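Long-range contacts in lipopolysaccharide biosynthesis protein wbpB (Thermus thermophilus, PDB 3O9Z), which acts as an NAD-dependent dehydrogenase in sugar biosynthesis, on the pathway to 2,3-diacetamido-2,3-dideoxy-D-mannuronic acid of lipopolysaccharide: residues 9-14 and 31-36; 17-22 and 264-269; 76-81 and 99-104. One frame throughout, in Å; residues are numbered along the deposited sequence.

Interaction 1 of 3, residues 9-14 and 31-36. With NAD (nicotinamide-adenine-dinucleotide), chain E.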
loop_
_atom_site.group_PDB
_atom_site.type_symbol
_atom_site.label_atom_id
_atom_site.label_comp_id
_atom_site.label_asym_id
_atom_site.label_seq_id
_atom_site.Cartn_x
_atom_site.Cartn_y
_atom_site.Cartn_z
ATOM N N THR A 9 -13.413 4.691 -11.222
ATOM C CA THR A 9 -12.144 4.238 -10.645
ATOM C C THR A 9 -11.300 5.454 -10.279
ATOM O O THR A 9 -11.393 6.524 -10.887
ATOM C CB THR A 9 -11.327 3.336 -11.532
ATOM O OG1 THR A 9 -10.748 4.096 -12.599
ATOM C CG2 THR A 9 -12.237 2.255 -12.154
ATOM N N GLY A 10 -10.624 5.339 -9.135
ATOM C CA GLY A 10 -9.745 6.422 -8.682
ATOM C C GLY A 10 -10.441 7.391 -7.741
ATOM O O GLY A 10 -10.025 8.565 -7.651
ATOM N N LEU A 11 -11.469 6.936 -7.020
ATOM C CA LEU A 11 -12.322 7.829 -6.226
ATOM C C LEU A 11 -11.571 8.691 -5.175
ATOM O O LEU A 11 -12.030 9.762 -4.840
ATOM C CB LEU A 11 -13.358 6.967 -5.471
ATOM C CG LEU A 11 -14.342 7.690 -4.556
ATOM C CD1 LEU A 11 -15.253 8.680 -5.269
ATOM C CD2 LEU A 11 -15.171 6.643 -3.808
ATOM N N ALA A 12 -10.457 8.172 -4.659
ATOM C CA ALA A 12 -9.761 8.901 -3.568
ATOM C C ALA A 12 -8.863 10.020 -4.072
ATOM O O ALA A 12 -8.240 10.726 -3.263
ATOM C CB ALA A 12 -8.935 7.925 -2.785
ATOM N N GLY A 13 -8.753 10.170 -5.386
ATOM C CA GLY A 13 -7.675 10.959 -5.927
ATOM C C GLY A 13 -8.015 12.417 -6.036
ATOM O O GLY A 13 -9.145 12.877 -5.780
ATOM N N TYR A 14 -7.004 13.185 -6.418
ATOM C CA TYR A 14 -7.210 14.602 -6.631
ATOM C C TYR A 14 -8.324 14.992 -7.601
ATOM O O TYR A 14 -9.100 15.914 -7.339
ATOM C CB TYR A 14 -5.903 15.254 -7.109
ATOM C CG TYR A 14 -6.128 16.688 -7.498
ATOM C CD1 TYR A 14 -6.166 17.029 -8.837
ATOM C CD2 TYR A 14 -6.199 17.702 -6.529
ATOM C CE1 TYR A 14 -6.400 18.339 -9.229
ATOM C CE2 TYR A 14 -6.440 19.033 -6.929
ATOM C CZ TYR A 14 -6.500 19.326 -8.273
ATOM O OH TYR A 14 -6.734 20.621 -8.689
ATOM N N VAL A 31 -22.976 4.154 -9.255
ATOM C CA VAL A 31 -23.400 2.867 -8.721
ATOM C C VAL A 31 -22.313 2.266 -7.809
ATOM O O VAL A 31 -22.634 1.662 -6.787
ATOM C CB VAL A 31 -23.731 1.894 -9.872
ATOM C CG1 VAL A 31 -24.127 0.515 -9.375
ATOM C CG2 VAL A 31 -24.876 2.502 -10.711
ATOM N N ALA A 32 -21.039 2.406 -8.181
ATOM C CA ALA A 32 -19.972 1.710 -7.484
ATOM C C ALA A 32 -18.685 2.427 -7.844
ATOM O O ALA A 32 -18.554 3.033 -8.919
ATOM C CB ALA A 32 -19.874 0.264 -7.873
ATOM N N SER A 33 -17.751 2.398 -6.907
ATOM C CA SER A 33 -16.392 2.914 -7.166
ATOM C C SER A 33 -15.345 1.933 -6.725
ATOM O O SER A 33 -15.600 1.058 -5.888
ATOM C CB SER A 33 -16.164 4.210 -6.369
ATOM O OG SER A 33 -17.143 5.210 -6.494
ATOM N N LEU A 34 -14.137 2.126 -7.266
ATOM C CA LEU A 34 -12.968 1.318 -6.982
ATOM C C LEU A 34 -11.828 2.271 -6.634
ATOM O O LEU A 34 -11.510 3.172 -7.424
ATOM C CB LEU A 34 -12.510 0.513 -8.225
ATOM C CG LEU A 34 -11.171 -0.198 -8.147
ATOM C CD1 LEU A 34 -11.100 -1.254 -7.038
ATOM C CD2 LEU A 34 -10.851 -0.829 -9.535
ATOM N N ASP A 35 -11.146 2.004 -5.513
ATOM C CA ASP A 35 -9.824 2.637 -5.266
ATOM C C ASP A 35 -9.175 1.787 -4.187
ATOM O O ASP A 35 -9.833 1.508 -3.173
ATOM C CB ASP A 35 -9.959 4.083 -4.744
ATOM C CG ASP A 35 -8.686 4.903 -4.890
ATOM O OD1 ASP A 35 -7.656 4.370 -4.474
ATOM O OD2 ASP A 35 -8.762 5.999 -5.461
ATOM N N PRO A 36 -7.930 1.349 -4.384
ATOM C CA PRO A 36 -7.203 0.595 -3.356
ATOM C C PRO A 36 -7.006 1.447 -2.100
ATOM O O PRO A 36 -6.847 0.827 -1.024
ATOM C CB PRO A 36 -5.862 0.262 -4.003
ATOM C CG PRO A 36 -6.180 0.391 -5.553
ATOM C CD PRO A 36 -7.164 1.532 -5.637
HETATM P PA NAD E . -3.990 10.962 -7.685
HETATM O O1A NAD E . -4.455 12.095 -6.849
HETATM O O2A NAD E . -2.632 10.278 -7.459
HETATM O O5B NAD E . -5.177 9.936 -7.508
HETATM C C5B NAD E . -4.982 8.698 -8.132
HETATM C C4B NAD E . -5.973 7.686 -7.507
HETATM O O4B NAD E . -5.957 6.431 -8.236
HETATM C C3B NAD E . -5.481 7.335 -6.075
HETATM O O3B NAD E . -6.509 7.574 -5.092
HETATM C C2B NAD E . -5.042 5.863 -6.163
HETATM O O2B NAD E . -5.218 5.108 -4.955
HETATM C C1B NAD E . -6.062 5.400 -7.245
HETATM N N9A NAD E . -5.631 4.111 -7.847
HETATM C C8A NAD E . -4.444 3.449 -7.930
HETATM N N7A NAD E . -4.598 2.276 -8.540
HETATM C C5A NAD E . -5.938 2.116 -8.791
HETATM C C6A NAD E . -6.751 1.080 -9.391
HETATM N N6A NAD E . -6.177 -0.093 -9.802
HETATM N N1A NAD E . -8.038 1.401 -9.452
HETATM C C2A NAD E . -8.676 2.499 -9.069
HETATM N N3A NAD E . -7.938 3.473 -8.478
HETATM C C4A NAD E . -6.618 3.276 -8.386
HETATM O O3 NAD E . -4.020 11.418 -9.218
HETATM P PN NAD E . -4.952 12.399 -9.999
HETATM O O1N NAD E . -4.245 13.748 -10.125
HETATM O O2N NAD E . -6.345 12.357 -9.435
HETATM O O5D NAD E . -4.874 11.847 -11.496
HETATM C C5D NAD E . -5.819 10.842 -11.768
HETATM C C4D NAD E . -5.946 10.788 -13.302
HETATM O O4D NAD E . -6.596 12.024 -13.673
HETATM C C3D NAD E . -4.631 10.693 -14.089
HETATM O O3D NAD E . -4.951 9.966 -15.318
HETATM C C2D NAD E . -4.399 12.165 -14.469
HETATM O O2D NAD E . -3.673 12.303 -15.681
HETATM C C1D NAD E . -5.796 12.784 -14.598
HETATM N N1N NAD E . -5.822 14.219 -14.320
HETATM C C2N NAD E . -6.430 15.029 -15.160
HETATM C C3N NAD E . -6.535 16.395 -14.997
HETATM C C7N NAD E . -7.191 17.143 -16.084
HETATM O O7N NAD E . -8.003 16.600 -16.864
HETATM N N7N NAD E . -6.949 18.449 -16.069
HETATM C C4N NAD E . -5.970 16.943 -13.837
HETATM C C5N NAD E . -5.410 16.049 -12.923
HETATM C C6N NAD E . -5.347 14.676 -13.151
#
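Two hydrogen bonds join G10 and A12 to the end of the neighbouring strand. G10 N gives its proton to L34 O at 2.9 Å, approaching nearly along the C=O axis (C=O...N 176°), and this is the bond that closes the parallel pairing of T9 with L34. A12 N reaches D35 OD2, also at 2.9 Å, coming from above the carboxylate, 41° out of its plane. G10 O is meanwhile bound by G13 N, which closes a type I turn from G10 to G13.

With CG of D35 anti to its backbone N (chi1 -162°), the carboxylate is carried between this turn and the adenosine ribose of NAD. D35 OD1 accepts from O2B at 2.6 Å and D35 OD2 from O3B at 2.8 Å, so OD2 has two donors, A12 N and the ribose; OD1 has a second donor in A37 N. This is the beta-alpha-beta start of a Rossmann fold: a glycine-rich loop after the first strand, and an acidic residue closing the second, which grips both ribose hydroxyls. Further along the loop, Y14 N points almost straight at the phosphate oxygen O1A, and G13, without a side chain, lets NAD O5B come within 3.1 Å of its CA.

The van der Waals contacts fall on two sides. L11 CD2 lies against S33 OG at 3.6 Å and also touches S33 CB, while T9 and L34, on the other face of the strands, border the adenine: L34 CD2 meets N1A and T9 CB meets C2A. P36 CD touches the same base at C4A, 3.3 Å away.

Interaction 2 of 3, residues 17-22 and 264-269; sequences PRHLKA and DLHTEV
R18 and H19, successive residues of one helix, meet H266 in quite different ways. R18 lays its CD over one face of the imidazole, 3.8 Å from the ring centroid and 27° off the normal, a CH-pi contact displaced toward the ring's rim on the ND1 side, where CD is 3.4 Å from ND1. The chain then bends at chi3 (-94°), placing NE off the line of CG and CD; the guanidinium beyond stands steeply to the ring, with NH1 near CE1. H19 lies instead beside the ring: the pair is an offset edge-to-face stack with centroids 5.1 Å apart and planes at 81°, in which the edge of H266 is directed toward the face of H19 and CD2 comes 3.6 Å from H19 NE2. One turn further along helix 16-25, A22 meets the residue after H266: T267 OG1 rests 3.4 Å from A22 CA.

Two waters fill out this first shell. One accepts from L265 N, bonds H266 ND1 at 2.9 Å in the ring plane, and takes a weak bond from R18 NH1. The other donates to R18 O at 2.8 Å and to T267 OG1 at 2.9 Å, linking the backbone of one helix to a side chain of the other.

Farther out, E102 OE2 holds NE2 of both H19 and H266; with Y270 OH on H19 ND1 and the water on H266 ND1, each ring is gripped at both nitrogens, which would fix its rotation. H266 belongs to the NAD pocket, and E25 OE1 engages T267 OG1. The contact thus packs helix 16-25, the first of the Rossmann fold, against the start of helix 266-274, which follows the second sheet and leads into the short strand 279-280 at the edge of the nucleotide-binding sheet.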
loop_
_atom_site.group_PDB
_atom_site.type_symbol
_atom_site.label_atom_id
_atom_site.label_comp_id
_atom_site.label_asym_id
_atom_site.label_seq_id
_atom_site.Cartn_x
_atom_site.Cartn_y
_atom_site.Cartn_z
ATOM N N PRO A 17 -13.134 14.358 -7.446
ATOM C CA PRO A 17 -14.327 15.150 -7.091
ATOM C C PRO A 17 -14.910 15.883 -8.304
ATOM O O PRO A 17 -16.097 16.230 -8.320
ATOM C CB PRO A 17 -13.787 16.140 -6.063
ATOM C CG PRO A 17 -12.636 15.398 -5.423
ATOM C CD PRO A 17 -11.986 14.614 -6.548
ATOM N N ARG A 18 -14.095 16.180 -9.317
ATOM C CA ARG A 18 -14.614 16.816 -10.521
ATOM C C ARG A 18 -15.486 15.850 -11.297
ATOM O O ARG A 18 -16.470 16.263 -11.931
ATOM C CB ARG A 18 -13.474 17.300 -11.429
ATOM C CG ARG A 18 -13.466 18.782 -11.585
ATOM C CD ARG A 18 -12.328 19.265 -12.486
ATOM N NE ARG A 18 -11.154 19.627 -11.701
ATOM C CZ ARG A 18 -10.010 20.040 -12.231
ATOM N NH1 ARG A 18 -9.894 20.126 -13.554
ATOM N NH2 ARG A 18 -8.985 20.349 -11.445
ATOM N N HIS A 19 -15.169 14.562 -11.228
ATOM C CA HIS A 19 -15.992 13.527 -11.884
ATOM C C HIS A 19 -17.270 13.277 -11.102
ATOM O O HIS A 19 -18.315 13.072 -11.711
ATOM C CB HIS A 19 -15.207 12.215 -11.970
ATOM C CG HIS A 19 -14.087 12.272 -12.960
ATOM N ND1 HIS A 19 -14.239 11.817 -14.251
ATOM C CD2 HIS A 19 -12.847 12.824 -12.894
ATOM C CE1 HIS A 19 -13.124 12.038 -14.928
ATOM N NE2 HIS A 19 -12.277 12.680 -14.140
ATOM N N LEU A 20 -17.208 13.381 -9.782
ATOM C CA LEU A 20 -18.421 13.232 -8.976
ATOM C C LEU A 20 -19.348 14.377 -9.269
ATOM O O LEU A 20 -20.548 14.138 -9.455
ATOM C CB LEU A 20 -18.084 13.286 -7.487
ATOM C CG LEU A 20 -17.287 12.098 -6.965
ATOM C CD1 LEU A 20 -16.939 12.228 -5.459
ATOM C CD2 LEU A 20 -17.974 10.751 -7.224
ATOM N N LYS A 21 -18.812 15.596 -9.340
ATOM C CA LYS A 21 -19.623 16.755 -9.696
ATOM C C LYS A 21 -20.213 16.578 -11.113
ATOM O O LYS A 21 -21.406 16.869 -11.333
ATOM C CB LYS A 21 -18.812 18.041 -9.516
ATOM C CG LYS A 21 -19.513 19.321 -9.943
ATOM C CD LYS A 21 -18.467 20.375 -10.249
ATOM C CE LYS A 21 -18.590 21.520 -9.279
ATOM N NZ LYS A 21 -19.305 22.624 -9.973
ATOM N N ALA A 22 -19.436 16.080 -12.075
ATOM C CA ALA A 22 -19.946 15.923 -13.448
ATOM C C ALA A 22 -21.073 14.889 -13.514
ATOM O O ALA A 22 -22.075 15.075 -14.214
ATOM C CB ALA A 22 -18.813 15.488 -14.411
ATOM N N ASP A 264 -12.651 24.019 -14.714
ATOM C CA ASP A 264 -14.108 24.151 -14.630
ATOM C C ASP A 264 -14.863 23.630 -15.852
ATOM O O ASP A 264 -15.912 24.209 -16.190
ATOM C CB ASP A 264 -14.449 25.633 -14.516
ATOM C CG ASP A 264 -14.972 26.000 -13.153
ATOM O OD1 ASP A 264 -16.214 25.998 -12.982
ATOM O OD2 ASP A 264 -14.136 26.281 -12.268
ATOM N N LEU A 265 -14.333 22.606 -16.524
ATOM C CA LEU A 265 -14.897 22.022 -17.771
ATOM C C LEU A 265 -15.192 20.505 -17.826
ATOM O O LEU A 265 -15.560 19.947 -18.866
ATOM C CB LEU A 265 -13.937 22.318 -18.934
ATOM C CG LEU A 265 -13.735 23.784 -19.238
ATOM C CD1 LEU A 265 -12.398 24.061 -19.960
ATOM C CD2 LEU A 265 -14.907 24.307 -20.049
ATOM N N HIS A 266 -15.019 19.772 -16.727
ATOM C CA HIS A 266 -15.286 18.345 -16.788
ATOM C C HIS A 266 -16.765 18.029 -17.065
ATOM O O HIS A 266 -17.077 17.034 -17.695
ATOM C CB HIS A 266 -14.833 17.648 -15.495
ATOM C CG HIS A 266 -13.383 17.258 -15.499
ATOM N ND1 HIS A 266 -12.370 18.169 -15.729
ATOM C CD2 HIS A 266 -12.791 16.051 -15.349
ATOM C CE1 HIS A 266 -11.207 17.538 -15.673
ATOM N NE2 HIS A 266 -11.438 16.261 -15.437
ATOM N N THR A 267 -17.655 18.860 -16.538
ATOM C CA THR A 267 -19.071 18.522 -16.717
ATOM C C THR A 267 -19.436 18.643 -18.205
ATOM O O THR A 267 -20.095 17.774 -18.777
ATOM C CB THR A 267 -19.944 19.441 -15.865
ATOM O OG1 THR A 267 -19.709 19.147 -14.476
ATOM C CG2 THR A 267 -21.422 19.243 -16.220
ATOM N N GLU A 268 -18.879 19.666 -18.853
ATOM C CA GLU A 268 -19.044 19.758 -20.300
ATOM C C GLU A 268 -18.467 18.619 -21.149
ATOM O O GLU A 268 -19.111 18.148 -22.070
ATOM C CB GLU A 268 -18.553 21.129 -20.772
ATOM C CG GLU A 268 -18.660 21.318 -22.287
ATOM C CD GLU A 268 -20.083 21.390 -22.790
ATOM O OE1 GLU A 268 -21.008 21.692 -21.990
ATOM O OE2 GLU A 268 -20.238 21.173 -24.014
ATOM N N VAL A 269 -17.287 18.076 -20.828
ATOM C CA VAL A 269 -16.862 16.844 -21.448
ATOM C C VAL A 269 -17.887 15.715 -21.267
ATOM O O VAL A 269 -18.079 14.908 -22.156
ATOM C CB VAL A 269 -15.461 16.470 -20.901
ATOM C CG1 VAL A 269 -14.968 15.167 -21.463
ATOM C CG2 VAL A 269 -14.498 17.612 -21.258
HETATM O O HOH W 1 -11.960 21.068 -15.973
HETATM O O HOH W 2 -17.313 18.739 -12.957
#

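Interaction 3 of 3, residues 76-81 and 99-104. With NAD (nicotinamide-adenine-dinucleotide), chain E; AKG (2-oxoglutaric acid), chain F.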
loop_
_atom_site.group_PDB
_atom_site.type_symbol
_atom_site.label_atom_id
_atom_site.label_comp_id
_atom_site.label_asym_id
_atom_site.label_seq_id
_atom_site.Cartn_x
_atom_site.Cartn_y
_atom_site.Cartn_z
ATOM N N LEU A 76 -17.880 3.131 -17.406
ATOM C CA LEU A 76 -16.817 3.174 -16.389
ATOM C C LEU A 76 -16.086 4.502 -16.587
ATOM O O LEU A 76 -15.413 4.649 -17.618
ATOM C CB LEU A 76 -15.907 1.967 -16.532
ATOM C CG LEU A 76 -14.863 1.895 -15.407
ATOM C CD1 LEU A 76 -15.561 1.709 -14.030
ATOM C CD2 LEU A 76 -13.952 0.778 -15.706
ATOM N N SER A 77 -16.150 5.423 -15.619
ATOM C CA SER A 77 -15.263 6.590 -15.593
ATOM C C SER A 77 -13.949 6.230 -14.913
ATOM O O SER A 77 -13.927 5.576 -13.870
ATOM C CB SER A 77 -15.895 7.751 -14.852
ATOM O OG SER A 77 -17.065 8.273 -15.476
ATOM N N ILE A 78 -12.847 6.701 -15.479
ATOM C CA ILE A 78 -11.541 6.177 -15.087
ATOM C C ILE A 78 -10.643 7.359 -14.710
ATOM O O ILE A 78 -10.231 8.155 -15.549
ATOM C CB ILE A 78 -10.884 5.318 -16.214
ATOM C CG1 ILE A 78 -11.728 4.044 -16.393
ATOM C CG2 ILE A 78 -9.440 4.979 -15.972
ATOM C CD1 ILE A 78 -11.417 3.282 -17.721
ATOM N N ALA A 79 -10.350 7.447 -13.415
ATOM C CA ALA A 79 -9.479 8.519 -12.864
ATOM C C ALA A 79 -8.295 7.911 -12.119
ATOM O O ALA A 79 -7.789 8.520 -11.150
ATOM C CB ALA A 79 -10.294 9.450 -12.002
ATOM N N SER A 80 -7.844 6.731 -12.505
ATOM C CA SER A 80 -6.678 6.030 -11.981
ATOM C C SER A 80 -5.378 6.546 -12.615
ATOM O O SER A 80 -5.457 7.334 -13.587
ATOM C CB SER A 80 -6.857 4.528 -12.215
ATOM O OG SER A 80 -7.039 4.353 -13.637
ATOM N N PRO A 81 -4.199 6.125 -12.110
ATOM C CA PRO A 81 -2.907 6.459 -12.752
ATOM C C PRO A 81 -2.866 5.984 -14.211
ATOM O O PRO A 81 -3.601 5.051 -14.601
ATOM C CB PRO A 81 -1.873 5.695 -11.931
ATOM C CG PRO A 81 -2.520 5.665 -10.518
ATOM C CD PRO A 81 -3.980 5.411 -10.829
ATOM N N ALA A 99 -16.380 3.374 -21.817
ATOM C CA ALA A 99 -15.360 3.936 -20.924
ATOM C C ALA A 99 -15.243 5.408 -21.150
ATOM O O ALA A 99 -15.274 5.886 -22.314
ATOM C CB ALA A 99 -14.041 3.248 -21.165
ATOM N N LEU A 100 -15.028 6.144 -20.069
ATOM C CA LEU A 100 -14.688 7.536 -20.182
ATOM C C LEU A 100 -13.467 7.735 -19.311
ATOM O O LEU A 100 -13.578 7.820 -18.077
ATOM C CB LEU A 100 -15.782 8.488 -19.728
ATOM C CG LEU A 100 -15.473 10.004 -19.719
ATOM C CD1 LEU A 100 -14.721 10.471 -21.000
ATOM C CD2 LEU A 100 -16.660 10.903 -19.397
ATOM N N SER A 101 -12.329 7.834 -19.963
ATOM C CA SER A 101 -11.067 7.851 -19.237
ATOM C C SER A 101 -10.468 9.248 -19.182
ATOM O O SER A 101 -10.540 10.019 -20.132
ATOM C CB SER A 101 -10.075 6.959 -19.948
ATOM O OG SER A 101 -8.833 6.880 -19.285
ATOM N N GLU A 102 -9.890 9.570 -18.023
ATOM C CA GLU A 102 -9.014 10.745 -17.976
ATOM C C GLU A 102 -7.951 10.675 -19.052
ATOM O O GLU A 102 -7.539 9.601 -19.506
ATOM C CB GLU A 102 -8.379 10.879 -16.585
ATOM C CG GLU A 102 -9.247 11.664 -15.619
ATOM C CD GLU A 102 -9.388 13.130 -15.983
ATOM O OE1 GLU A 102 -8.619 13.573 -16.909
ATOM O OE2 GLU A 102 -10.183 13.862 -15.363
ATOM N N LYS A 103 -7.381 11.851 -19.342
ATOM C CA LYS A 103 -6.172 11.930 -20.167
ATOM C C LYS A 103 -4.950 11.415 -19.407
ATOM O O LYS A 103 -4.943 11.385 -18.161
ATOM C CB LYS A 103 -5.947 13.352 -20.717
ATOM C CG LYS A 103 -6.139 14.514 -19.726
ATOM C CD LYS A 103 -5.283 14.493 -18.433
ATOM C CE LYS A 103 -3.782 14.578 -18.687
ATOM N NZ LYS A 103 -3.132 14.542 -17.305
ATOM N N PRO A 104 -3.930 10.959 -20.119
ATOM C CA PRO A 104 -3.945 10.565 -21.554
ATOM C C PRO A 104 -4.857 9.350 -21.648
ATOM O O PRO A 104 -4.866 8.524 -20.736
ATOM C CB PRO A 104 -2.489 10.156 -21.827
ATOM C CG PRO A 104 -2.004 9.629 -20.449
ATOM C CD PRO A 104 -2.670 10.572 -19.467
HETATM P PA NAD E . -3.990 10.962 -7.685
HETATM O O1A NAD E . -4.455 12.095 -6.849
HETATM O O2A NAD E . -2.632 10.278 -7.459
HETATM O O5B NAD E . -5.177 9.936 -7.508
HETATM C C5B NAD E . -4.982 8.698 -8.132
HETATM C C4B NAD E . -5.973 7.686 -7.507
HETATM O O4B NAD E . -5.957 6.431 -8.236
HETATM C C3B NAD E . -5.481 7.335 -6.075
HETATM O O3B NAD E . -6.509 7.574 -5.092
HETATM C C2B NAD E . -5.042 5.863 -6.163
HETATM O O2B NAD E . -5.218 5.108 -4.955
HETATM C C1B NAD E . -6.062 5.400 -7.245
HETATM N N9A NAD E . -5.631 4.111 -7.847
HETATM C C8A NAD E . -4.444 3.449 -7.930
HETATM N N7A NAD E . -4.598 2.276 -8.540
HETATM C C5A NAD E . -5.938 2.116 -8.791
HETATM C C6A NAD E . -6.751 1.080 -9.391
HETATM N N6A NAD E . -6.177 -0.093 -9.802
HETATM N N1A NAD E . -8.038 1.401 -9.452
HETATM C C2A NAD E . -8.676 2.499 -9.069
HETATM N N3A NAD E . -7.938 3.473 -8.478
HETATM C C4A NAD E . -6.618 3.276 -8.386
HETATM O O3 NAD E . -4.020 11.418 -9.218
HETATM P PN NAD E . -4.952 12.399 -9.999
HETATM O O1N NAD E . -4.245 13.748 -10.125
HETATM O O2N NAD E . -6.345 12.357 -9.435
HETATM O O5D NAD E . -4.874 11.847 -11.496
HETATM C C5D NAD E . -5.819 10.842 -11.768
HETATM C C4D NAD E . -5.946 10.788 -13.302
HETATM O O4D NAD E . -6.596 12.024 -13.673
HETATM C C3D NAD E . -4.631 10.693 -14.089
HETATM O O3D NAD E . -4.951 9.966 -15.318
HETATM C C2D NAD E . -4.399 12.165 -14.469
HETATM O O2D NAD E . -3.673 12.303 -15.681
HETATM C C1D NAD E . -5.796 12.784 -14.598
HETATM N N1N NAD E . -5.822 14.219 -14.320
HETATM C C2N NAD E . -6.430 15.029 -15.160
HETATM C C3N NAD E . -6.535 16.395 -14.997
HETATM C C7N NAD E . -7.191 17.143 -16.084
HETATM O O7N NAD E . -8.003 16.600 -16.864
HETATM N N7N NAD E . -6.949 18.449 -16.069
HETATM C C4N NAD E . -5.970 16.943 -13.837
HETATM C C5N NAD E . -5.410 16.049 -12.923
HETATM C C6N NAD E . -5.347 14.676 -13.151
HETATM C C1 AKG F . -2.568 16.905 -14.475
HETATM O O1 AKG F . -2.053 17.418 -13.448
HETATM O O2 AKG F . -2.542 15.686 -14.676
HETATM C C2 AKG F . -3.327 17.680 -15.434
HETATM O O5 AKG F . -3.810 17.106 -16.407
HETATM C C3 AKG F . -3.494 19.166 -15.258
HETATM C C4 AKG F . -2.399 19.855 -16.070
HETATM C C5 AKG F . -2.330 21.353 -15.848
HETATM O O3 AKG F . -2.358 21.800 -14.686
HETATM O O4 AKG F . -2.251 22.105 -16.822
#
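L76, S77 and I78 pair in parallel with A99, L100 and S101, the strand axes 4.6 Å apart and inclined by only 13°, through three bonds of 2.9 Å: L100 N to L76 O, I78 N to L100 O and E102 N to I78 O. The last is the straightest, at 173°.

On one face, I78 reaches across to the partner strand with both branches: CD1 lies 4.3 Å from A99 CB, and CG2 rests 3.9 Å from S101 OG. That hydroxyl, held anti to its backbone N (chi1 -178°), donates to E102 O at 3.0 Å, on a lone pair in the carbonyl plane. S77 and L100 occupy the other face, where S77 OG bonds Y270.

Strands 75-78 and 98-101 are the two arms of a beta-alpha-beta crossover through helix 85-94, and both turn at their C-terminal ends into the cofactor site, as Rossmann strands do. E102, K103 and P104, the last after a cis peptide, form the E-K-P signature of the Gfo/Idh/MocA family. E102 packs CG against A79 and NAD O4D; its OE1 accepts from K103 N on the anti side, while H19 and H266 occupy OE2.

The K103 chain bends at chi2 and chi3, which place CD and CE; NZ, anti to CG about chi4, bonds NAD O2D and the 2-oxoglutarate keto oxygen O5, each at 2.8 Å, with N183 O as a third partner. Past it, AKG C2 lies 3.2 Å from NAD C4N, a placement consistent with hydride transfer between them. A79 O and P81 CD border the NAD riboses, P81 beside O4B.

In the fold
From the N terminus, strand 5-9 runs into the loop of interaction 1, which closes after helix 16-25 when 31-36 returns alongside. That helix carries the first half of interaction 2, so interactions 1 and 2 cross; the partner, 264-269, arrives only after the whole second sheet and closes a loop of over 240 residues. Interaction 3 closes within that span, after interaction 1 is complete, by way of helix 85-94. Interactions 1 and 3 share one sheet, strand 5-9 lying between 29-34 and 75-78, and both line NAD. Interaction 2 sits about 12 Å, centre to centre, from interaction 3 and brings a late helix back onto the Rossmann domain.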